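Local coordinates for protein phytase (Citrobacter braakii, PDB 3ZHC) that is a phytase of the histidine phosphatase superfamily (branch 2), built around a central mixed beta-sheet with helices packed against it, at residues I35-G40 with G351-F356; N347-G352 with V371-Q376. The protein carries 2 engineered substitutions. All blocks are in the same frame, centred on the assembly; numbering follows the deposited sequence.

Contact 1: I35-G40 with G351-F356; sequences IVSRHG and GGELVF
Ile35-Ser37 and Glu353-Val355 run side by side as antiparallel neighbours in the central mixed beta-sheet of this histidine phosphatase fold, at the C-terminal end of strand 28-38, where the chain enters the Arg-His-Gly signature of the family (Arg38-Gly40). The two strand axes approach to 4.7 Å at 178°. Val36 and Leu354 are the hydrogen-bonded pair, with Leu354 N 2.9 Å from Val36 O and Val36 N returning the bond to Leu354 O. One step further Arg38 N binds Gly352 O. Past the strand ends Gly351 N still reaches His39 O, at 2.9 Å and from above the carbonyl plane, so the pairing extends into the signature loop. On the face turned to Phe122 of helix 113-126, Ile35 CG2, anti to its backbone N, meets Glu353 CG at 3.6 Å, and the two side chains cross obliquely. Ile35 CG1 lies beside Val355 CG2 at 4.1 Å, both side chains pointing the same way. Val36 and Leu354 occupy the other face, packed on Leu331 of helix 325-335. Arg38 is extended from CG to NE; its CG sits over the centre of the His39 ring, while His39 NE2 lies in plane at the guanidinium edge. Salt bridges to Glu240, Asp325 and Asp346 and a hydrogen bond to Thr348 O hold that guanidinium; the Arg38 side chain lies about 6 Å from a bound formic acid. An almost straight bond of 3.0 Å from His39 ND1 to Gly40 O (178° at the hydrogen), in the ring plane, fixes the imidazole's rotation. Glu353 OE1 is bonded to Gln84; its other oxygen, Glu353 OE2, is 2.6 Å from a water that also bridges Ser37 OG and Gly351 O.

Contact 2: N347-G352 with V371-Q376; sequences NTPPGG and VSFVYQ
Phe373, on strand 366-375, drives its ring into the loop at Pro349 and Gly352, a buried packing contact between that strand and the turn preceding strand 353-361. CG stands anti to the backbone N (chi1 -160°), which carries the ring from CB toward the loop. Along one side of the ring CD2 meets Leu354 CD1; on the other CD1 passes Tyr375 CB of its own strand. Further out CE1 touches Gly352 CA at 3.6 Å and Pro349 CD at 3.8 Å, proline and phenylalanine meeting tip to tip. At the tip CZ lies 3.7 Å from Gly352 C and close to Asn347 O, whose hydrogen-bond partner is Trp339 NE1; the Trp339 ring also meets that of Phe373, their planes about 30° apart. Gly352, which has no side chain, admits the ring this closely. Pro349 CG adds a second apolar touch, at 4.2 Å from Tyr375 CB, while the phenol leads away to bond Pro342 O through its OH. The polar part of the contact is made by water. Two water molecules each join Pro350 O to Gln376 OE1, and one of them also accepts from Gln376 N at 2.8 Å, so the turn and the strand end are bridged through water rather than by direct hydrogen bonds. Gln376 NE2 is engaged by Leu76 O, which holds the amide end in place. The loop keeps its shape through a bond of 2.9 Å from Gly352 N to Pro349 O, with Gly351 at positive phi (74°) in the third position. This is a type II beta turn, with proline second and glycine third, packed against an aromatic residue of the sheet.

From the N terminus, strand 28-38 comes first, and contact 1 brings its end back to residues 351-356, closing an excursion of 310 residues that holds far more helix than strand. Contact 2 closes a far shorter loop: from 347-352 the chain runs out along strand 353-361 and returns on strand 366-375. The two spans cross rather than nest, because contact 2 starts before contact 1 has ended, and both use Gly351 and Gly352. In the sheet, strand 353-361 lies between strands 28-38 and 366-375. Direct links join the contacts: Glu353 N is 2.7 Å from Val374 O, a probable hydrogen bond, and Arg38 CD packs on Pro349 O.

Contact 1: I35-G40 with G351-F356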
ATOM      1  N   ILE B  35      20.362  -4.706  16.746  1.00 15.77           N
ATOM      2  CA  ILE B  35      19.822  -3.672  15.880  1.00 15.07           C
ATOM      3  C   ILE B  35      20.669  -3.610  14.636  1.00 14.53           C
ATOM      4  O   ILE B  35      21.889  -3.478  14.738  1.00 14.45           O
ATOM      5  CB  ILE B  35      19.823  -2.282  16.563  1.00 15.06           C
ATOM      6  CG1 ILE B  35      18.910  -2.277  17.789  1.00 14.82           C
ATOM      7  CG2 ILE B  35      19.378  -1.168  15.566  1.00 14.91           C
ATOM      8  CD1 ILE B  35      18.938  -0.944  18.611  1.00 14.50           C
ATOM      9  N   VAL B  36      20.030  -3.730  13.461  1.00 13.80           N
ATOM     10  CA  VAL B  36      20.682  -3.456  12.185  1.00 13.37           C
ATOM     11  C   VAL B  36      20.096  -2.109  11.753  1.00 13.04           C
ATOM     12  O   VAL B  36      18.900  -2.017  11.429  1.00 13.00           O
ATOM     13  CB  VAL B  36      20.422  -4.512  11.126  1.00 13.31           C
ATOM     14  CG1 VAL B  36      21.111  -4.126   9.839  1.00 12.91           C
ATOM     15  CG2 VAL B  36      20.917  -5.851  11.585  1.00 13.31           C
ATOM     16  N   SER B  37      20.932  -1.074  11.760  1.00 12.72           N
ATOM     17  CA  SER B  37      20.508   0.297  11.431  1.00 12.39           C
ATOM     18  C   SER B  37      21.086   0.769  10.127  1.00 12.05           C
ATOM     19  O   SER B  37      22.264   0.491   9.814  1.00 11.98           O
ATOM     20  CB  SER B  37      20.963   1.260  12.518  1.00 12.45           C
ATOM     21  OG  SER B  37      20.554   2.607  12.249  1.00 12.82           O
ATOM     22  N   ARG B  38      20.262   1.478   9.358  1.00 11.66           N
ATOM     23  CA  ARG B  38      20.736   2.234   8.235  1.00 11.49           C
ATOM     24  C   ARG B  38      21.384   3.468   8.826  1.00 11.26           C
ATOM     25  O   ARG B  38      20.946   3.990   9.875  1.00 11.11           O
ATOM     26  CB  ARG B  38      19.601   2.693   7.296  1.00 11.53           C
ATOM     27  CG  ARG B  38      20.101   3.479   6.065  1.00 11.48           C
ATOM     28  CD  ARG B  38      19.025   4.083   5.258  1.00 11.38           C
ATOM     29  NE  ARG B  38      19.582   4.903   4.183  1.00 11.27           N
ATOM     30  CZ  ARG B  38      18.878   5.710   3.366  1.00 11.39           C
ATOM     31  NH1 ARG B  38      17.545   5.825   3.459  1.00 11.24           N
ATOM     32  NH2 ARG B  38      19.523   6.408   2.433  1.00 11.39           N
ATOM     33  N   HIS B  39      22.434   3.932   8.158  1.00 10.99           N
ATOM     34  CA  HIS B  39      23.074   5.198   8.488  1.00 10.74           C
ATOM     35  C   HIS B  39      22.063   6.336   8.511  1.00 10.69           C
ATOM     36  O   HIS B  39      20.989   6.250   7.882  1.00 10.62           O
ATOM     37  CB  HIS B  39      24.160   5.525   7.466  1.00 10.64           C
ATOM     38  CG  HIS B  39      23.668   5.514   6.053  1.00 10.54           C
ATOM     39  ND1 HIS B  39      22.888   6.521   5.527  1.00 10.44           N
ATOM     40  CD2 HIS B  39      23.832   4.610   5.063  1.00 10.38           C
ATOM     41  CE1 HIS B  39      22.601   6.242   4.274  1.00 10.39           C
ATOM     42  NE2 HIS B  39      23.161   5.090   3.966  1.00 10.55           N
ATOM     43  N   GLY B  40      22.400   7.408   9.219  1.00 10.60           N
ATOM     44  CA  GLY B  40      21.534   8.579   9.306  1.00 10.57           C
ATOM     45  C   GLY B  40      21.490   9.397   8.023  1.00 10.59           C
ATOM     46  O   GLY B  40      22.036   8.988   6.994  1.00 10.51           O
ATOM     47  N   GLY B 351      18.526   6.245   9.369  1.00 12.13           N
ATOM     48  CA  GLY B 351      18.456   5.859  10.781  1.00 12.38           C
ATOM     49  C   GLY B 351      17.439   4.764  11.110  1.00 12.53           C
ATOM     50  O   GLY B 351      17.291   4.420  12.277  1.00 12.50           O
ATOM     51  N   GLY B 352      16.742   4.213  10.095  1.00 12.76           N
ATOM     52  CA  GLY B 352      15.739   3.148  10.307  1.00 12.87           C
ATOM     53  C   GLY B 352      16.393   1.907  10.895  1.00 13.10           C
ATOM     54  O   GLY B 352      17.476   1.492  10.451  1.00 12.88           O
ATOM     55  N   GLU B 353      15.741   1.315  11.892  1.00 13.47           N
ATOM     56  CA  GLU B 353      16.309   0.191  12.628  1.00 13.83           C
ATOM     57  C   GLU B 353      15.449  -1.022  12.543  1.00 14.17           C
ATOM     58  O   GLU B 353      14.272  -0.954  12.833  1.00 14.07           O
ATOM     59  CB  GLU B 353      16.455   0.566  14.090  1.00 13.81           C
ATOM     60  CG  GLU B 353      17.443   1.652  14.343  1.00 13.75           C
ATOM     61  CD  GLU B 353      17.523   2.064  15.815  1.00 13.83           C
ATOM     62  OE1 GLU B 353      16.776   1.493  16.653  1.00 13.92           O
ATOM     63  OE2 GLU B 353      18.334   2.960  16.126  1.00 13.08           O
ATOM     64  N   LEU B 354      16.060  -2.142  12.141  1.00 14.70           N
ATOM     65  CA  LEU B 354      15.434  -3.436  12.164  1.00 15.05           C
ATOM     66  C   LEU B 354      15.918  -3.990  13.513  1.00 15.56           C
ATOM     67  O   LEU B 354      17.124  -4.163  13.728  1.00 15.41           O
ATOM     68  CB  LEU B 354      15.868  -4.251  10.974  1.00 15.01           C
ATOM     69  CG  LEU B 354      15.156  -5.557  10.633  1.00 15.50           C
ATOM     70  CD1 LEU B 354      13.615  -5.418  10.606  1.00 15.60           C
ATOM     71  CD2 LEU B 354      15.671  -6.098   9.285  1.00 15.46           C
ATOM     72  N   VAL B 355      14.975  -4.243  14.425  1.00 16.26           N
ATOM     73  CA  VAL B 355      15.294  -4.621  15.815  1.00 16.84           C
ATOM     74  C   VAL B 355      14.895  -6.070  16.093  1.00 17.46           C
ATOM     75  O   VAL B 355      13.740  -6.424  15.940  1.00 17.50           O
ATOM     76  CB  VAL B 355      14.583  -3.662  16.817  1.00 16.76           C
ATOM     77  CG1 VAL B 355      14.907  -4.027  18.250  1.00 16.83           C
ATOM     78  CG2 VAL B 355      14.983  -2.219  16.538  1.00 16.68           C
ATOM     79  N   PHE B 356      15.872  -6.884  16.497  1.00 18.27           N
ATOM     80  CA  PHE B 356      15.674  -8.283  16.856  1.00 18.92           C
ATOM     81  C   PHE B 356      15.822  -8.372  18.378  1.00 19.75           C
ATOM     82  O   PHE B 356      16.915  -8.170  18.903  1.00 19.66           O
ATOM     83  CB  PHE B 356      16.695  -9.173  16.151  1.00 18.92           C
ATOM     84  CG  PHE B 356      16.637  -9.093  14.644  1.00 18.43           C
ATOM     85  CD1 PHE B 356      17.355  -8.103  13.950  1.00 18.11           C
ATOM     86  CD2 PHE B 356      15.872  -9.999  13.910  1.00 18.02           C
ATOM     87  CE1 PHE B 356      17.301  -8.024  12.526  1.00 17.71           C
ATOM     88  CE2 PHE B 356      15.816  -9.929  12.496  1.00 17.59           C
ATOM     89  CZ  PHE B 356      16.534  -8.934  11.812  1.00 17.48           C
TER
HETATM   90  O   HOH W   1      19.308   4.154  14.080  1.00 13.15           O

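Contact 2: N347-G352 with V371-Q376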
ATOM      1  N   ASN B 347      10.833   3.159   2.761  1.00 10.14           N
ATOM      2  CA  ASN B 347      10.713   1.882   3.523  1.00 10.10           C
ATOM      3  C   ASN B 347      11.986   1.535   4.302  1.00 10.06           C
ATOM      4  O   ASN B 347      11.934   0.820   5.282  1.00  9.84           O
ATOM      5  CB  ASN B 347      10.361   0.700   2.599  1.00 10.03           C
ATOM      6  CG  ASN B 347       8.911   0.759   2.041  1.00  9.99           C
ATOM      7  OD1 ASN B 347       8.071   1.558   2.474  1.00 10.82           O
ATOM      8  ND2 ASN B 347       8.636  -0.104   1.079  1.00  9.30           N
ATOM      9  N   THR B 348      13.122   2.057   3.831  1.00 10.20           N
ATOM     10  CA  THR B 348      14.408   1.882   4.452  1.00 10.31           C
ATOM     11  C   THR B 348      14.972   3.305   4.717  1.00 10.46           C
ATOM     12  O   THR B 348      15.994   3.709   4.122  1.00 10.45           O
ATOM     13  CB  THR B 348      15.295   1.050   3.544  1.00 10.42           C
ATOM     14  OG1 THR B 348      15.349   1.655   2.239  1.00 10.45           O
ATOM     15  CG2 THR B 348      14.726  -0.352   3.411  1.00 10.05           C
ATOM     16  N   PRO B 349      14.307   4.068   5.621  1.00 10.60           N
ATOM     17  CA  PRO B 349      14.643   5.485   5.826  1.00 10.80           C
ATOM     18  C   PRO B 349      15.937   5.718   6.635  1.00 11.07           C
ATOM     19  O   PRO B 349      16.405   4.793   7.313  1.00 11.08           O
ATOM     20  CB  PRO B 349      13.455   5.989   6.619  1.00 10.81           C
ATOM     21  CG  PRO B 349      13.115   4.808   7.497  1.00 10.82           C
ATOM     22  CD  PRO B 349      13.331   3.605   6.634  1.00 10.61           C
ATOM     23  N   PRO B 350      16.505   6.956   6.572  1.00 11.38           N
ATOM     24  CA  PRO B 350      17.725   7.276   7.311  1.00 11.62           C
ATOM     25  C   PRO B 350      17.579   6.982   8.808  1.00 11.84           C
ATOM     26  O   PRO B 350      16.611   7.401   9.424  1.00 11.95           O
ATOM     27  CB  PRO B 350      17.898   8.773   7.052  1.00 11.58           C
ATOM     28  CG  PRO B 350      17.218   8.995   5.758  1.00 11.60           C
ATOM     29  CD  PRO B 350      16.034   8.128   5.799  1.00 11.41           C
ATOM     30  N   GLY B 351      18.526   6.245   9.369  1.00 12.13           N
ATOM     31  CA  GLY B 351      18.456   5.859  10.781  1.00 12.38           C
ATOM     32  C   GLY B 351      17.439   4.764  11.110  1.00 12.53           C
ATOM     33  O   GLY B 351      17.291   4.420  12.277  1.00 12.50           O
ATOM     34  N   GLY B 352      16.742   4.213  10.095  1.00 12.76           N
ATOM     35  CA  GLY B 352      15.739   3.148  10.307  1.00 12.87           C
ATOM     36  C   GLY B 352      16.393   1.907  10.895  1.00 13.10           C
ATOM     37  O   GLY B 352      17.476   1.492  10.451  1.00 12.88           O
ATOM     38  N   VAL B 371      10.541  -9.191  16.275  1.00 21.65           N
ATOM     39  CA  VAL B 371      11.157  -8.371  15.242  1.00 21.09           C
ATOM     40  C   VAL B 371      10.331  -7.099  15.050  1.00 20.66           C
ATOM     41  O   VAL B 371       9.113  -7.167  14.884  1.00 20.51           O
ATOM     42  CB  VAL B 371      11.273  -9.112  13.889  1.00 21.11           C
ATOM     43  CG1 VAL B 371      12.088  -8.265  12.880  1.00 21.01           C
ATOM     44  CG2 VAL B 371      11.906 -10.465  14.068  1.00 20.85           C
ATOM     45  N   SER B 372      11.009  -5.947  15.074  1.00 20.05           N
ATOM     46  CA  SER B 372      10.367  -4.644  14.908  1.00 19.70           C
ATOM     47  C   SER B 372      11.148  -3.756  13.972  1.00 19.09           C
ATOM     48  O   SER B 372      12.325  -4.002  13.710  1.00 18.91           O
ATOM     49  CB  SER B 372      10.266  -3.940  16.263  1.00 19.75           C
ATOM     50  OG  SER B 372       9.492  -4.691  17.160  1.00 20.49           O
ATOM     51  N   PHE B 373      10.481  -2.722  13.460  1.00 18.55           N
ATOM     52  CA  PHE B 373      11.168  -1.673  12.709  1.00 18.13           C
ATOM     53  C   PHE B 373      10.961  -0.354  13.447  1.00 17.75           C
ATOM     54  O   PHE B 373       9.846   0.126  13.527  1.00 17.48           O
ATOM     55  CB  PHE B 373      10.733  -1.562  11.239  1.00 18.07           C
ATOM     56  CG  PHE B 373      11.763  -0.846  10.388  1.00 17.60           C
ATOM     57  CD1 PHE B 373      11.788   0.533  10.313  1.00 16.96           C
ATOM     58  CD2 PHE B 373      12.740  -1.576   9.684  1.00 17.39           C
ATOM     59  CE1 PHE B 373      12.764   1.189   9.533  1.00 16.93           C
ATOM     60  CE2 PHE B 373      13.711  -0.926   8.911  1.00 16.74           C
ATOM     61  CZ  PHE B 373      13.721   0.448   8.837  1.00 16.44           C
ATOM     62  N   VAL B 374      12.057   0.207  13.987  1.00 17.46           N
ATOM     63  CA  VAL B 374      12.039   1.493  14.722  1.00 17.26           C
ATOM     64  C   VAL B 374      12.614   2.592  13.809  1.00 17.12           C
ATOM     65  O   VAL B 374      13.693   2.428  13.226  1.00 17.16           O
ATOM     66  CB  VAL B 374      12.814   1.397  16.047  1.00 17.22           C
ATOM     67  CG1 VAL B 374      12.860   2.734  16.751  1.00 17.18           C
ATOM     68  CG2 VAL B 374      12.173   0.351  16.941  1.00 17.22           C
ATOM     69  N   TYR B 375      11.880   3.704  13.703  1.00 16.88           N
ATOM     70  CA  TYR B 375      12.194   4.783  12.774  1.00 16.68           C
ATOM     71  C   TYR B 375      11.597   6.113  13.237  1.00 16.73           C
ATOM     72  O   TYR B 375      10.828   6.150  14.192  1.00 16.83           O
ATOM     73  CB  TYR B 375      11.595   4.443  11.415  1.00 16.57           C
ATOM     74  CG  TYR B 375      10.066   4.535  11.410  1.00 16.35           C
ATOM     75  CD1 TYR B 375       9.263   3.538  12.032  1.00 16.07           C
ATOM     76  CD2 TYR B 375       9.417   5.625  10.808  1.00 15.90           C
ATOM     77  CE1 TYR B 375       7.846   3.641  12.031  1.00 16.11           C
ATOM     78  CE2 TYR B 375       8.007   5.734  10.803  1.00 15.99           C
ATOM     79  CZ  TYR B 375       7.233   4.750  11.410  1.00 15.77           C
ATOM     80  OH  TYR B 375       5.887   4.871  11.394  1.00 15.93           O
ATOM     81  N   GLN B 376      11.962   7.188  12.537  1.00 16.67           N
ATOM     82  CA  GLN B 376      11.379   8.514  12.736  1.00 16.69           C
ATOM     83  C   GLN B 376      10.563   8.853  11.539  1.00 16.89           C
ATOM     84  O   GLN B 376      10.994   8.591  10.394  1.00 16.91           O
ATOM     85  CB  GLN B 376      12.464   9.564  12.889  1.00 16.68           C
ATOM     86  CG  GLN B 376      13.205   9.487  14.234  1.00 16.43           C
ATOM     87  CD  GLN B 376      14.667   9.811  14.115  1.00 15.96           C
ATOM     88  OE1 GLN B 376      15.349   9.250  13.282  1.00 15.92           O
ATOM     89  NE2 GLN B 376      15.162  10.712  14.964  1.00 15.71           N
TER
HETATM   90  O   HOH W   2      17.266   9.387  11.390  1.00  7.01           O
HETATM   91  O   HOH W   3      14.558   6.944  11.516  1.00  9.27           O